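Local structure of homospermidine synthase (Legionella pneumophila subsp. pneumophila str. Philadelphia 1, 2PH5) at residues Phe21-Gln26 with Thr51-Ala56; Gly220-Trp226 with Gln342-Ile348; Pro261-Ile265 with Ile297-Asn301. The protein binds NAD and probably acts as a homospermidine synthase, making the polyamine homospermidine. All coordinates share one frame; numbering follows the deposited sequence.

Contact 1. Residues Phe21-Gln26 with Thr51-Ala56; sequences FGCVGQ and TKVDVA. With NAD (nicotinamide-adenine-dinucleotide), chain C.
The Phe21 ring turns its edge to Ala56, whose backbone N lies near the ring plane 4.0 Å from CE2, while CG1 of Val55 comes in obliquely, 4.0 Å from CZ. Over one face, toward the rim, sits CG of Gln26. The ring reaches this place because its CG stands opposite the backbone N (chi1 -153°). Gln26 continues as an extended chain, and its amide group lies against CG1 of Val53 and passes the Thr51 hydroxyl. Thr51 OG1 in turn accepts a bond from Val53 N (3.2 Å), an ST turn that holds this loop next to the amide.

The backbone beside Phe21 grips the cofactor. Cys23 N donates to NAD O2A at 3.2 Å and Val24 N to NAD O2N at 3.0 Å, both nearly straight, so the start of the helix would help offset the diphosphate charge; Phe21 N adds a weak bond to NAD O3B. Gly22, at the N-cap, brings its CA to 3.3 Å from NAD O5B, a close approach of backbone to cofactor. All this is consistent with the glycine-rich turn of a Rossmann-type fold. Phe21 also packs on Ile45 and Ala47 of strand 43-47, and both Phe21 and Val55 touch Met29, joining helices 23-35 and 55-59.

Contact 2. Residues Gly220-Trp226 with Gln342-Ile348; sequences GEFVNTW and QNKNRLI
Two first torsions bring the charged groups of Glu221 and Arg346 together: Glu221 CG stands between its backbone N and carbonyl carbon (chi1 76°), whereas Arg346 CG lies opposite its N (chi1 -178°) and the chain then bends at chi3. The guanidinium takes the carboxylate side-on, NE to OE1 at 3.0 Å and NH1 to OE2 at 3.1 Å. Both oxygens lie near the guanidinium plane, yet the nitrogens approach from above the carboxylate plane, the two groups being turned 42° apart. Val223 runs alongside Arg346, its CG1 above one guanidinium face, toward the rim, and its CG2 nearest NH1.

Strands 221-224 and 344-347 form a two-stranded parallel sheet. Phe222 N bonds to Lys344 O (2.9 Å), Phe222 O receives Arg346 N (3.0 Å), and the alternation continues with Asn224 N to Arg346 O and Ile348 N to Asn224 O (3.1 Å). On the face opposite the salt bridge, the Phe222 ring meets the Gln342 side-chain amide at its edge, with the planes almost perpendicular. Phe222 also packs against helices 228-236 and 325-336. At the C-terminal end of the pair, Leu347 CD1 lies 3.2 Å from Thr225 O, and Thr225 CG2 touches Ile348 CD1 at 3.6 Å.

Glu221 OE2 also accepts from Ser218 N, and Arg346 NH2 forms a second salt bridge with Glu351. The bidentate pair and these outside partners fix the rotation of both groups, and the neighbouring opposite charges probably favour an ionised carboxylate, so that charge pairing reinforces the backbone bonds of this small sheet.

Contact 3. Residues Pro261-Ile265 with Ile297-Asn301; sequences PQCAI and ISLTN
The turn Pro261-Cys263, leading into strand 264-267, lies against one flank of helix 295-302, with the closest CA atoms those of Ala264 and Ile297, 6.6 Å apart. Cys263 is the central side chain. Its sulfur stands between the backbone N and carbonyl carbon (chi1 71°), which sets SG among three residues on one side of the helix: Ile297, with CG2 at 3.6 Å, and, one turn on, the methyl CG2 of Thr300 and Asn301 OD1, the latter at 3.3 Å. The Thr300 methyl also comes within 3.6 Å of Cys263 CB.

Ile297 spreads its two branches over the turn. CG2 faces Pro261 CB at 3.9 Å as well as the sulfur, while CD1 lies toward the Ala264 methyl, modelled too close to be taken literally. Thr300 can offer its methyl because OG1 is bonded back to Thr296 O within the helix. Arg314 of strand 311-322 touches Cys263 and Thr300, and backbone bonds link Cys263 to Trp243 and Ile265 to Ile241, tying the turn to the small antiparallel sheet.

Thiol, methyls and a proline ring make the contact chiefly apolar, and it joins helix to sheet through shape and burial, with the Asn301 amide at its exposed border.

In the fold
Contact 1 lies in the NADP-binding part and contact 2 in the C-terminal part of this saccharopine dehydrogenase-like chain, yet they touch: Cys23 SG lies 4.0 Å from Leu347 CD2, and their centres are about 16 Å apart. Contact 1 holds the NAD diphosphate directly; contact 2 approaches the same cofactor, with the Trp226 side chain about 5 Å from it. Contact 3 lies farther off, its centre about 35 Å from that of contact 1 and about 32 Å from that of contact 2, although in sequence it is nested within the loop that contact 2 closes. Its link to the pocket is remote, the Ile297 side chain being about 10 Å from that of NAD-binding Pro160.

Contact 1. Residues Phe21-Gln26 with Thr51-Ala56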
loop_
_atom_site.group_PDB
_atom_site.type_symbol
_atom_site.label_atom_id
_atom_site.label_comp_id
_atom_site.label_asym_id
_atom_site.label_seq_id
_atom_site.Cartn_x
_atom_site.Cartn_y
_atom_site.Cartn_z
ATOM N N PHE A 21 2.078 12.708 28.039
ATOM C CA PHE A 21 1.980 11.310 28.440
ATOM C C PHE A 21 1.350 10.486 27.324
ATOM O O PHE A 21 0.383 9.752 27.541
ATOM C CB PHE A 21 1.156 11.173 29.727
ATOM C CG PHE A 21 1.509 9.954 30.553
ATOM C CD1 PHE A 21 2.824 9.726 30.953
ATOM C CD2 PHE A 21 0.519 9.054 30.959
ATOM C CE1 PHE A 21 3.152 8.617 31.751
ATOM C CE2 PHE A 21 0.836 7.944 31.757
ATOM C CZ PHE A 21 2.154 7.724 32.155
ATOM N N GLY A 22 1.911 10.614 26.123
ATOM C CA GLY A 22 1.398 9.878 24.984
ATOM C C GLY A 22 2.129 8.569 24.731
ATOM O O GLY A 22 2.446 7.816 25.661
ATOM N N CYS A 23 2.399 8.317 23.450
ATOM C CA CYS A 23 3.090 7.117 22.991
ATOM C C CYS A 23 4.444 6.953 23.683
ATOM O O CYS A 23 4.730 5.910 24.281
ATOM C CB CYS A 23 3.288 7.192 21.472
ATOM S SG CYS A 23 1.817 7.756 20.545
ATOM N N VAL A 24 5.275 7.989 23.598
ATOM C CA VAL A 24 6.605 7.978 24.207
ATOM C C VAL A 24 6.574 8.002 25.743
ATOM O O VAL A 24 7.145 7.128 26.397
ATOM C CB VAL A 24 7.448 9.183 23.705
ATOM C CG1 VAL A 24 8.816 9.184 24.373
ATOM C CG2 VAL A 24 7.605 9.107 22.196
ATOM N N GLY A 25 5.904 9.002 26.305
ATOM C CA GLY A 25 5.819 9.140 27.748
ATOM C C GLY A 25 5.401 7.898 28.508
ATOM O O GLY A 25 6.030 7.549 29.505
ATOM N N GLN A 26 4.339 7.235 28.058
ATOM C CA GLN A 26 3.875 6.029 28.728
ATOM C C GLN A 26 4.917 4.931 28.627
ATOM O O GLN A 26 5.148 4.199 29.584
ATOM C CB GLN A 26 2.571 5.513 28.107
ATOM C CG GLN A 26 1.431 6.516 28.090
ATOM C CD GLN A 26 0.130 5.930 27.563
ATOM O OE1 GLN A 26 -0.773 6.663 27.167
ATOM N NE2 GLN A 26 0.024 4.606 27.566
ATOM N N THR A 51 -5.995 9.567 29.550
ATOM C CA THR A 51 -5.665 8.362 28.807
ATOM C C THR A 51 -6.475 7.176 29.306
ATOM O O THR A 51 -6.817 7.096 30.485
ATOM C CB THR A 51 -4.160 8.037 28.932
ATOM O OG1 THR A 51 -3.853 6.870 28.162
ATOM C CG2 THR A 51 -3.787 7.794 30.393
ATOM N N LYS A 52 -6.778 6.258 28.398
ATOM C CA LYS A 52 -7.549 5.075 28.747
ATOM C C LYS A 52 -6.609 4.021 29.322
ATOM O O LYS A 52 -7.023 2.901 29.624
ATOM C CB LYS A 52 -8.250 4.527 27.500
ATOM C CG LYS A 52 -9.670 4.039 27.752
ATOM C CD LYS A 52 -10.575 5.189 28.187
ATOM C CE LYS A 52 -11.994 4.710 28.462
ATOM N NZ LYS A 52 -12.916 5.833 28.786
ATOM N N VAL A 53 -5.340 4.385 29.475
ATOM C CA VAL A 53 -4.351 3.459 30.002
ATOM C C VAL A 53 -4.095 3.731 31.483
ATOM O O VAL A 53 -4.245 4.860 31.960
ATOM C CB VAL A 53 -3.026 3.552 29.203
ATOM C CG1 VAL A 53 -2.223 4.760 29.658
ATOM C CG2 VAL A 53 -2.228 2.270 29.362
ATOM N N ASP A 54 -3.708 2.692 32.209
ATOM C CA ASP A 54 -3.460 2.826 33.633
ATOM C C ASP A 54 -1.984 2.779 34.017
ATOM O O ASP A 54 -1.641 2.347 35.119
ATOM C CB ASP A 54 -4.230 1.734 34.385
ATOM C CG ASP A 54 -4.013 0.351 33.793
ATOM O OD1 ASP A 54 -2.884 -0.179 33.890
ATOM O OD2 ASP A 54 -4.975 -0.209 33.224
ATOM N N VAL A 55 -1.119 3.245 33.122
ATOM C CA VAL A 55 0.319 3.240 33.378
ATOM C C VAL A 55 0.666 4.048 34.634
ATOM O O VAL A 55 1.351 3.550 35.537
ATOM C CB VAL A 55 1.100 3.790 32.147
ATOM C CG1 VAL A 55 2.604 3.765 32.404
ATOM C CG2 VAL A 55 0.767 2.953 30.934
ATOM N N ALA A 56 0.183 5.284 34.703
ATOM C CA ALA A 56 0.441 6.119 35.868
ATOM C C ALA A 56 -0.051 5.453 37.158
ATOM O O ALA A 56 0.644 5.474 38.174
ATOM C CB ALA A 56 -0.223 7.473 35.696
HETATM P PA NAD C . 1.477 11.959 21.532
HETATM O O1A NAD C . 0.646 12.886 20.687
HETATM O O2A NAD C . 1.065 10.531 21.616
HETATM O O5B NAD C . 1.604 12.526 23.046
HETATM C C5B NAD C . 1.929 13.893 23.281
HETATM C C4B NAD C . 1.376 14.289 24.664
HETATM O O4B NAD C . 1.684 15.656 24.828
HETATM C C3B NAD C . -0.142 14.145 24.810
HETATM O O3B NAD C . -0.456 13.334 25.945
HETATM C C2B NAD C . -0.634 15.556 24.970
HETATM O O2B NAD C . -1.779 15.708 25.778
HETATM C C1B NAD C . 0.604 16.305 25.466
HETATM N N9A NAD C . 0.678 17.725 25.101
HETATM C C8A NAD C . 0.136 18.271 23.924
HETATM N N7A NAD C . -0.368 19.503 24.136
HETATM C C5A NAD C . -0.176 19.771 25.448
HETATM C C6A NAD C . -0.488 20.891 26.217
HETATM N N6A NAD C . -1.070 21.988 25.730
HETATM N N1A NAD C . -0.156 20.842 27.564
HETATM C C2A NAD C . 0.454 19.745 28.137
HETATM N N3A NAD C . 0.779 18.632 27.397
HETATM C C4A NAD C . 0.453 18.681 26.072
HETATM O O3 NAD C . 2.924 12.017 20.896
HETATM P PN NAD C . 4.331 11.364 21.308
HETATM O O1N NAD C . 4.896 10.745 20.086
HETATM O O2N NAD C . 4.108 10.508 22.526
HETATM O O5D NAD C . 4.998 12.764 21.634
HETATM C C5D NAD C . 6.324 12.973 22.051
HETATM C C4D NAD C . 7.070 13.380 20.797
HETATM O O4D NAD C . 8.185 12.545 20.639
HETATM C C3D NAD C . 7.017 14.312 19.604
HETATM O O3D NAD C . 7.560 15.586 19.910
HETATM C C2D NAD C . 7.833 13.546 18.577
HETATM O O2D NAD C . 8.366 14.354 17.567
HETATM C C1D NAD C . 8.869 12.826 19.432
HETATM N N1N NAD C . 9.324 11.500 18.954
HETATM C C2N NAD C . 10.656 11.279 18.686
HETATM C C3N NAD C . 11.038 9.990 18.256
HETATM C C7N NAD C . 12.458 9.654 17.957
HETATM O O7N NAD C . 12.731 8.369 17.563
HETATM N N7N NAD C . 13.440 10.522 18.082
HETATM C C4N NAD C . 10.074 8.943 18.102
HETATM C C5N NAD C . 8.719 9.215 18.384
HETATM C C6N NAD C . 8.335 10.473 18.807
#

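Contact 2. Residues Gly220-Trp226 with Gln342-Ile348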
loop_
_atom_site.group_PDB
_atom_site.type_symbol
_atom_site.label_atom_id
_atom_site.label_comp_id
_atom_site.label_asym_id
_atom_site.label_seq_id
_atom_site.Cartn_x
_atom_site.Cartn_y
_atom_site.Cartn_z
ATOM N N GLY A 220 -11.189 4.005 7.650
ATOM C CA GLY A 220 -11.374 5.247 8.377
ATOM C C GLY A 220 -10.458 5.517 9.545
ATOM O O GLY A 220 -10.780 6.334 10.404
ATOM N N GLU A 221 -9.313 4.854 9.596
ATOM C CA GLU A 221 -8.414 5.089 10.712
ATOM C C GLU A 221 -6.974 4.958 10.272
ATOM O O GLU A 221 -6.653 4.156 9.399
ATOM C CB GLU A 221 -8.698 4.087 11.830
ATOM C CG GLU A 221 -8.157 2.694 11.560
ATOM C CD GLU A 221 -8.499 1.700 12.663
ATOM O OE1 GLU A 221 -8.633 2.132 13.831
ATOM O OE2 GLU A 221 -8.620 0.489 12.360
ATOM N N PHE A 222 -6.106 5.763 10.870
ATOM C CA PHE A 222 -4.690 5.695 10.558
ATOM C C PHE A 222 -4.052 4.892 11.699
ATOM O O PHE A 222 -4.069 5.317 12.856
ATOM C CB PHE A 222 -4.094 7.101 10.465
ATOM C CG PHE A 222 -2.770 7.149 9.754
ATOM C CD1 PHE A 222 -1.604 6.724 10.391
ATOM C CD2 PHE A 222 -2.687 7.594 8.432
ATOM C CE1 PHE A 222 -0.373 6.742 9.725
ATOM C CE2 PHE A 222 -1.462 7.616 7.757
ATOM C CZ PHE A 222 -0.300 7.189 8.404
ATOM N N VAL A 223 -3.518 3.721 11.363
ATOM C CA VAL A 223 -2.901 2.837 12.344
ATOM C C VAL A 223 -1.378 2.823 12.204
ATOM O O VAL A 223 -0.838 2.711 11.099
ATOM C CB VAL A 223 -3.469 1.401 12.196
ATOM C CG1 VAL A 223 -3.017 0.517 13.355
ATOM C CG2 VAL A 223 -4.988 1.460 12.165
ATOM N N ASN A 224 -0.684 2.941 13.332
ATOM C CA ASN A 224 0.768 2.976 13.311
ATOM C C ASN A 224 1.357 2.501 14.629
ATOM O O ASN A 224 0.699 2.525 15.672
ATOM C CB ASN A 224 1.240 4.396 12.989
ATOM C CG ASN A 224 2.727 4.468 12.681
ATOM O OD1 ASN A 224 3.322 3.514 12.176
ATOM N ND2 ASN A 224 3.332 5.616 12.971
ATOM N N THR A 225 2.602 2.053 14.577
ATOM C CA THR A 225 3.265 1.569 15.768
ATOM C C THR A 225 3.656 2.723 16.671
ATOM O O THR A 225 4.055 2.518 17.815
ATOM C CB THR A 225 4.475 0.732 15.388
ATOM O OG1 THR A 225 5.268 1.442 14.432
ATOM C CG2 THR A 225 4.004 -0.593 14.768
ATOM N N TRP A 226 3.548 3.938 16.143
ATOM C CA TRP A 226 3.833 5.147 16.911
ATOM C C TRP A 226 2.814 6.205 16.516
ATOM O O TRP A 226 1.846 5.896 15.820
ATOM C CB TRP A 226 5.251 5.665 16.673
ATOM C CG TRP A 226 5.659 5.764 15.245
ATOM C CD1 TRP A 226 5.907 4.729 14.397
ATOM C CD2 TRP A 226 5.938 6.964 14.511
ATOM N NE1 TRP A 226 6.328 5.203 13.179
ATOM C CE2 TRP A 226 6.358 6.568 13.217
ATOM C CE3 TRP A 226 5.877 8.333 14.818
ATOM C CZ2 TRP A 226 6.719 7.497 12.226
ATOM C CZ3 TRP A 226 6.238 9.256 13.828
ATOM C CH2 TRP A 226 6.653 8.828 12.551
ATOM N N GLN A 342 -7.502 10.598 8.077
ATOM C CA GLN A 342 -8.639 9.844 8.594
ATOM C C GLN A 342 -9.154 10.525 9.856
ATOM O O GLN A 342 -8.382 11.119 10.606
ATOM C CB GLN A 342 -8.217 8.410 8.939
ATOM C CG GLN A 342 -7.851 7.507 7.765
ATOM C CD GLN A 342 -6.362 7.480 7.445
ATOM O OE1 GLN A 342 -5.830 6.450 7.025
ATOM N NE2 GLN A 342 -5.687 8.612 7.630
ATOM N N ASN A 343 -10.456 10.434 10.098
ATOM C CA ASN A 343 -11.031 11.057 11.284
ATOM C C ASN A 343 -10.673 10.295 12.562
ATOM O O ASN A 343 -10.967 10.754 13.670
ATOM C CB ASN A 343 -12.555 11.165 11.145
ATOM C CG ASN A 343 -12.970 12.081 10.005
ATOM O OD1 ASN A 343 -12.355 13.130 9.783
ATOM N ND2 ASN A 343 -14.022 11.700 9.284
ATOM N N LYS A 344 -10.019 9.146 12.412
ATOM C CA LYS A 344 -9.653 8.343 13.571
ATOM C C LYS A 344 -8.193 7.877 13.534
ATOM O O LYS A 344 -7.671 7.545 12.475
ATOM C CB LYS A 344 -10.591 7.139 13.650
ATOM C CG LYS A 344 -10.985 6.751 15.043
ATOM C CD LYS A 344 -9.778 6.236 15.805
ATOM C CE LYS A 344 -9.912 6.499 17.304
ATOM N NZ LYS A 344 -9.840 7.963 17.612
ATOM N N ASN A 345 -7.538 7.870 14.693
ATOM C CA ASN A 345 -6.151 7.417 14.795
ATOM C C ASN A 345 -6.066 6.294 15.825
ATOM O O ASN A 345 -6.822 6.269 16.796
ATOM C CB ASN A 345 -5.217 8.544 15.242
ATOM C CG ASN A 345 -4.886 9.505 14.128
ATOM O OD1 ASN A 345 -4.805 9.117 12.970
ATOM N ND2 ASN A 345 -4.665 10.760 14.475
ATOM N N ARG A 346 -5.143 5.365 15.623
ATOM C CA ARG A 346 -4.995 4.278 16.568
ATOM C C ARG A 346 -3.543 3.859 16.678
ATOM O O ARG A 346 -2.835 3.797 15.675
ATOM C CB ARG A 346 -5.864 3.085 16.153
ATOM C CG ARG A 346 -5.808 1.916 17.130
ATOM C CD ARG A 346 -6.991 0.978 16.961
ATOM N NE ARG A 346 -7.047 0.399 15.618
ATOM C CZ ARG A 346 -6.529 -0.778 15.281
ATOM N NH1 ARG A 346 -6.634 -1.211 14.033
ATOM N NH2 ARG A 346 -5.920 -1.527 16.195
ATOM N N LEU A 347 -3.094 3.605 17.905
ATOM C CA LEU A 347 -1.723 3.169 18.163
ATOM C C LEU A 347 -1.748 1.679 18.452
ATOM O O LEU A 347 -2.351 1.238 19.437
ATOM C CB LEU A 347 -1.138 3.900 19.379
ATOM C CG LEU A 347 0.188 3.390 19.994
ATOM C CD1 LEU A 347 1.363 3.633 19.045
ATOM C CD2 LEU A 347 0.437 4.124 21.320
ATOM N N ILE A 348 -1.102 0.894 17.604
ATOM C CA ILE A 348 -1.093 -0.531 17.852
ATOM C C ILE A 348 0.002 -0.916 18.826
ATOM O O ILE A 348 1.183 -0.641 18.617
ATOM C CB ILE A 348 -0.964 -1.332 16.558
ATOM C CG1 ILE A 348 0.165 -0.765 15.690
ATOM C CG2 ILE A 348 -2.294 -1.310 15.843
ATOM C CD1 ILE A 348 0.555 -1.657 14.518
#

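Contact 3. Residues Pro261-Ile265 with Ile297-Asn301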
loop_
_atom_site.group_PDB
_atom_site.type_symbol
_atom_site.label_atom_id
_atom_site.label_comp_id
_atom_site.label_asym_id
_atom_site.label_seq_id
_atom_site.Cartn_x
_atom_site.Cartn_y
_atom_site.Cartn_z
ATOM N N PRO A 261 18.943 26.071 4.505
ATOM C CA PRO A 261 20.141 25.239 4.684
ATOM C C PRO A 261 20.838 24.991 3.344
ATOM O O PRO A 261 20.215 24.519 2.391
ATOM C CB PRO A 261 19.577 23.963 5.305
ATOM C CG PRO A 261 18.208 23.875 4.695
ATOM C CD PRO A 261 17.718 25.298 4.793
ATOM N N GLN A 262 22.128 25.311 3.280
ATOM C CA GLN A 262 22.914 25.152 2.053
ATOM C C GLN A 262 23.090 23.697 1.603
ATOM O O GLN A 262 23.189 23.417 0.409
ATOM C CB GLN A 262 24.296 25.807 2.228
ATOM C CG GLN A 262 25.134 25.212 3.372
ATOM C CD GLN A 262 26.564 25.746 3.422
ATOM O OE1 GLN A 262 26.792 26.944 3.617
ATOM N NE2 GLN A 262 27.532 24.853 3.245
ATOM N N CYS A 263 23.114 22.780 2.568
ATOM C CA CYS A 263 23.291 21.352 2.302
ATOM C C CYS A 263 22.028 20.623 1.848
ATOM O O CYS A 263 22.118 19.545 1.258
ATOM C CB CYS A 263 23.792 20.655 3.560
ATOM S SG CYS A 263 22.510 20.534 4.840
ATOM N N ALA A 264 20.858 21.195 2.127
ATOM C CA ALA A 264 19.597 20.545 1.778
ATOM C C ALA A 264 18.997 20.859 0.420
ATOM O O ALA A 264 19.138 21.956 -0.126
ATOM C CB ALA A 264 18.553 20.812 2.859
ATOM N N ILE A 265 18.302 19.864 -0.102
ATOM C CA ILE A 265 17.637 19.966 -1.377
ATOM C C ILE A 265 16.218 19.483 -1.107
ATOM O O ILE A 265 15.990 18.658 -0.222
ATOM C CB ILE A 265 18.353 19.078 -2.424
ATOM C CG1 ILE A 265 17.573 19.061 -3.732
ATOM C CG2 ILE A 265 18.525 17.660 -1.890
ATOM C CD1 ILE A 265 18.133 18.075 -4.735
ATOM N N ILE A 297 19.609 17.570 8.215
ATOM C CA ILE A 297 20.501 18.701 8.027
ATOM C C ILE A 297 21.648 18.701 9.033
ATOM O O ILE A 297 22.795 18.996 8.689
ATOM C CB ILE A 297 19.736 20.022 8.146
ATOM C CG1 ILE A 297 18.510 19.985 7.232
ATOM C CG2 ILE A 297 20.656 21.191 7.809
ATOM C CD1 ILE A 297 18.793 19.505 5.821
ATOM N N SER A 298 21.329 18.366 10.278
ATOM C CA SER A 298 22.330 18.326 11.333
ATOM C C SER A 298 23.394 17.261 11.054
ATOM O O SER A 298 24.582 17.502 11.258
ATOM C CB SER A 298 21.659 18.064 12.683
ATOM O OG SER A 298 20.936 16.845 12.664
ATOM N N LEU A 299 22.979 16.091 10.584
ATOM C CA LEU A 299 23.936 15.030 10.289
ATOM C C LEU A 299 24.785 15.378 9.079
ATOM O O LEU A 299 26.000 15.190 9.092
ATOM C CB LEU A 299 23.222 13.698 10.033
ATOM C CG LEU A 299 22.626 13.025 11.265
ATOM C CD1 LEU A 299 21.885 11.756 10.870
ATOM C CD2 LEU A 299 23.740 12.719 12.252
ATOM N N THR A 300 24.143 15.882 8.031
ATOM C CA THR A 300 24.857 16.245 6.813
ATOM C C THR A 300 25.994 17.229 7.106
ATOM O O THR A 300 27.140 16.990 6.715
ATOM C CB THR A 300 23.900 16.853 5.771
ATOM O OG1 THR A 300 22.902 15.889 5.422
ATOM C CG2 THR A 300 24.660 17.251 4.522
ATOM N N ASN A 301 25.674 18.322 7.797
ATOM C CA ASN A 301 26.666 19.324 8.150
ATOM C C ASN A 301 27.730 18.699 9.051
ATOM O O ASN A 301 28.916 18.991 8.923
ATOM C CB ASN A 301 26.009 20.509 8.871
ATOM C CG ASN A 301 25.134 21.349 7.947
ATOM O OD1 ASN A 301 25.129 21.153 6.731
ATOM N ND2 ASN A 301 24.405 22.299 8.522
#